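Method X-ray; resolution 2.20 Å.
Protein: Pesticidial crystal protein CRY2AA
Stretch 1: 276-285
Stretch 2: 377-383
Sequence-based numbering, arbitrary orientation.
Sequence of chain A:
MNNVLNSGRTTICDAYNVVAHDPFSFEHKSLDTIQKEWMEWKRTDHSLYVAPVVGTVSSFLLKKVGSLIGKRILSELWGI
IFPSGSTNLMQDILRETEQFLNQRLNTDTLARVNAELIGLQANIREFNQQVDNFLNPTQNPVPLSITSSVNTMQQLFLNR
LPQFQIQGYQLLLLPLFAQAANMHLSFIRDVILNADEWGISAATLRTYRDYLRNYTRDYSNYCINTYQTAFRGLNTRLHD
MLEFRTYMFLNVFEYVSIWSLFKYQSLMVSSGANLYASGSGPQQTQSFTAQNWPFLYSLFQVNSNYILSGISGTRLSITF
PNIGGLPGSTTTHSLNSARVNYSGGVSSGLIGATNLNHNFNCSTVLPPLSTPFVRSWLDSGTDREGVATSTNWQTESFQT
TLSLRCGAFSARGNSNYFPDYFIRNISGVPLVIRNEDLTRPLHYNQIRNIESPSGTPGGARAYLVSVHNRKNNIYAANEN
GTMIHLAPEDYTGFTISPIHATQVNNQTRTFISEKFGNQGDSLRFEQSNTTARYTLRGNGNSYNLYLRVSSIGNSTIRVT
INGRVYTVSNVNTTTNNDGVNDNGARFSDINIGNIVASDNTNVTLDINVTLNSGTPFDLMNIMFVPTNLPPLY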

# COMPACT_ATOMS: atom_id res chain seq x y z
N TYR A 276 -2.75 -4.68 5.99
CA TYR A 276 -2.53 -5.53 7.15
C TYR A 276 -3.69 -6.47 7.37
O TYR A 276 -4.85 -6.08 7.26
CB TYR A 276 -2.34 -4.70 8.42
CG TYR A 276 -1.37 -3.57 8.27
CD1 TYR A 276 -1.81 -2.30 7.89
CD2 TYR A 276 -0.01 -3.76 8.51
CE1 TYR A 276 -0.90 -1.25 7.75
CE2 TYR A 276 0.89 -2.72 8.37
CZ TYR A 276 0.45 -1.47 8.00
OH TYR A 276 1.37 -0.45 7.87
N ALA A 277 -3.36 -7.72 7.69
CA ALA A 277 -4.38 -8.72 7.94
C ALA A 277 -4.15 -9.38 9.29
O ALA A 277 -3.02 -9.65 9.68
CB ALA A 277 -4.34 -9.77 6.84
N SER A 278 -5.25 -9.62 10.01
CA SER A 278 -5.18 -10.29 11.30
C SER A 278 -6.30 -11.33 11.24
O SER A 278 -7.16 -11.27 10.37
CB SER A 278 -5.39 -9.31 12.47
OG SER A 278 -6.74 -8.89 12.59
N GLY A 279 -6.28 -12.28 12.17
CA GLY A 279 -7.28 -13.33 12.14
C GLY A 279 -8.66 -13.03 12.70
O GLY A 279 -8.83 -12.16 13.56
N SER A 280 -9.64 -13.76 12.19
CA SER A 280 -11.02 -13.67 12.65
C SER A 280 -11.13 -14.79 13.67
O SER A 280 -10.20 -15.57 13.85
CB SER A 280 -12.00 -13.94 11.50
OG SER A 280 -11.86 -12.97 10.47
N GLY A 281 -12.27 -14.89 14.34
CA GLY A 281 -12.43 -15.94 15.33
C GLY A 281 -12.79 -15.36 16.68
O GLY A 281 -12.71 -14.15 16.87
N PRO A 282 -13.20 -16.20 17.63
CA PRO A 282 -13.58 -15.74 18.97
C PRO A 282 -12.46 -15.39 19.95
O PRO A 282 -12.73 -14.80 21.00
CB PRO A 282 -14.44 -16.90 19.48
CG PRO A 282 -13.68 -18.07 18.94
CD PRO A 282 -13.43 -17.65 17.50
N GLN A 283 -11.21 -15.75 19.64
CA GLN A 283 -10.09 -15.47 20.55
C GLN A 283 -9.59 -14.02 20.56
O GLN A 283 -9.34 -13.45 21.62
CB GLN A 283 -8.92 -16.40 20.26
CG GLN A 283 -9.14 -17.83 20.70
CD GLN A 283 -7.90 -18.68 20.59
OE1 GLN A 283 -6.81 -18.26 20.96
NE2 GLN A 283 -8.06 -19.90 20.09
N GLN A 284 -9.44 -13.43 19.38
CA GLN A 284 -8.96 -12.06 19.28
C GLN A 284 -10.11 -11.12 19.64
O GLN A 284 -10.84 -10.67 18.77
CB GLN A 284 -8.45 -11.80 17.86
CG GLN A 284 -7.43 -12.83 17.40
CD GLN A 284 -8.05 -14.08 16.78
OE1 GLN A 284 -9.21 -14.41 17.04
NE2 GLN A 284 -7.27 -14.77 15.95
N THR A 285 -10.23 -10.82 20.93
CA THR A 285 -11.33 -10.01 21.44
C THR A 285 -11.12 -8.53 21.73
O THR A 285 -12.08 -7.76 21.76
CB THR A 285 -11.87 -10.63 22.74
OG1 THR A 285 -10.77 -10.90 23.62
CG2 THR A 285 -12.60 -11.93 22.45
N TRP A 377 -2.77 -17.61 7.15
CA TRP A 377 -3.99 -18.07 7.81
C TRP A 377 -3.81 -17.63 9.26
O TRP A 377 -2.89 -18.09 9.94
CB TRP A 377 -4.12 -19.59 7.74
CG TRP A 377 -4.41 -20.11 6.37
CD1 TRP A 377 -5.64 -20.43 5.86
CD2 TRP A 377 -3.47 -20.36 5.33
NE1 TRP A 377 -5.51 -20.86 4.56
CE2 TRP A 377 -4.19 -20.83 4.21
CE3 TRP A 377 -2.07 -20.24 5.23
CZ2 TRP A 377 -3.57 -21.18 3.00
CZ3 TRP A 377 -1.45 -20.58 4.03
CH2 TRP A 377 -2.20 -21.04 2.94
N LEU A 378 -4.68 -16.74 9.73
CA LEU A 378 -4.54 -16.21 11.08
C LEU A 378 -5.77 -16.38 11.97
O LEU A 378 -5.77 -15.96 13.13
CB LEU A 378 -4.20 -14.73 10.99
CG LEU A 378 -3.06 -14.38 10.02
CD1 LEU A 378 -3.09 -12.89 9.70
CD2 LEU A 378 -1.74 -14.79 10.65
N ASP A 379 -6.81 -17.00 11.43
CA ASP A 379 -8.06 -17.19 12.17
C ASP A 379 -7.93 -18.15 13.34
O ASP A 379 -7.05 -19.02 13.38
CB ASP A 379 -9.15 -17.71 11.23
CG ASP A 379 -9.59 -16.68 10.20
OD1 ASP A 379 -9.11 -15.53 10.24
OD2 ASP A 379 -10.43 -17.03 9.34
N SER A 380 -8.83 -17.98 14.31
CA SER A 380 -8.90 -18.84 15.48
C SER A 380 -10.33 -19.35 15.49
O SER A 380 -11.18 -18.82 14.77
CB SER A 380 -8.64 -18.05 16.77
OG SER A 380 -9.74 -17.20 17.05
N GLY A 381 -10.60 -20.36 16.31
CA GLY A 381 -11.95 -20.89 16.38
C GLY A 381 -12.11 -22.04 17.36
O GLY A 381 -11.15 -22.52 17.97
N THR A 382 -13.35 -22.49 17.51
CA THR A 382 -13.62 -23.60 18.41
C THR A 382 -14.49 -24.63 17.72
O THR A 382 -15.53 -24.31 17.16
CB THR A 382 -14.36 -23.12 19.68
OG1 THR A 382 -13.58 -22.12 20.34
CG2 THR A 382 -14.58 -24.29 20.63
N ASP A 383 -14.03 -25.88 17.74
CA ASP A 383 -14.80 -26.97 17.16
C ASP A 383 -15.42 -27.76 18.30
O ASP A 383 -14.79 -27.96 19.34
CB ASP A 383 -13.90 -27.90 16.34
CG ASP A 383 -13.21 -27.21 15.19
OD1 ASP A 383 -13.84 -26.33 14.56
OD2 ASP A 383 -12.05 -27.56 14.90
O HOH W 1 -10.26 -13.88 8.60
O HOH W 2 -11.04 -20.60 20.44
O HOH W 3 -4.32 -14.83 14.90

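The two shortest amide hydrogen bonds between the stretches both involve the backbone of Ser280. Its amide donates to the carboxylate of Asp379, with Ser280 N and Asp379 OD1 2.7 Å apart and the N-H...O angle, at 178°, essentially straight. Its carbonyl then accepts from the facing backbone: Ser380 N lies 2.8 Å from Ser280 O, at an angle of 161°. One loop residue thus has both its amide and its carbonyl engaged by consecutive residues of the other stretch, the first through a side chain and the second through the main chain. Asp379 can reach the amide because, although its CA-to-CB bond points sideways, the end of the side chain comes nearer.

The hydroxyl of Ser380 forms the second polar centre. The CA-to-CB bond of this residue points toward the other stretch, and with chi1 in the p well the hydroxyl meets the turn at Gln283 and Gln284. Ser380 OG donates to Gln284 OE1 at 2.8 Å, and it also accepts a weak hydrogen bond from the backbone, Gln283 N to Ser380 OG, at 3.3 Å. The hydroxyl therefore serves as donor and acceptor at once, linking a backbone amide to the side chain of the next residue. The other end of the Gln284 amide is less well placed for a direct bond: Gln284 NE2 is 3.4 Å from Leu378 O, but the angle is poor. Water 3 makes the connection instead, accepting from Gln284 NE2 at 3.1 Å and donating to Leu378 O at 2.6 Å.

Two further waters extend the network. Water 1 donates to Asp379 OD1 at 2.6 Å and is hydrogen-bonded to Ser280 OG, also at 2.6 Å, so Asp379 OD1 receives both this water and the Ser280 amide. Water 2 accepts from Gln283 NE2 at 3.1 Å and is hydrogen-bonded to Thr382 OG1 at 3.0 Å, with a weak bond to Gly381 O at 3.1 Å.

The close backbone approach depends on glycine. The CA atoms of Gly279 and Asp379 are 3.9 Å apart, and Gly279 CA makes a CA-H...O contact of 3.2 Å with Leu378 O; an ideal CB on Gly279 would sit 1.7 Å from that same Leu378 O. Gly281 is similarly constrained. Its CA approaches Ser380 O at 3.2 Å, where a CB would clash, and its backbone angles of 124°/169° by themselves call for glycine.

Packing contacts accompany these polar ones. The CA-to-CB bond of Leu378 points toward stretch 1, and its CD1 lies 3.2 Å from Ala277 O and 3.7 Å from Ser278 CA; the apolar contact between Leu378 CD1 and Ala277 CB is looser, at 4.4 Å. Further along, the Pro282 ring rests against the backbone of Gly381, with Pro282 CD 3.7 Å from Gly381 CA. Altogether the contact buries 439 Å², summed over both sides, with Ser380 contributing the largest share.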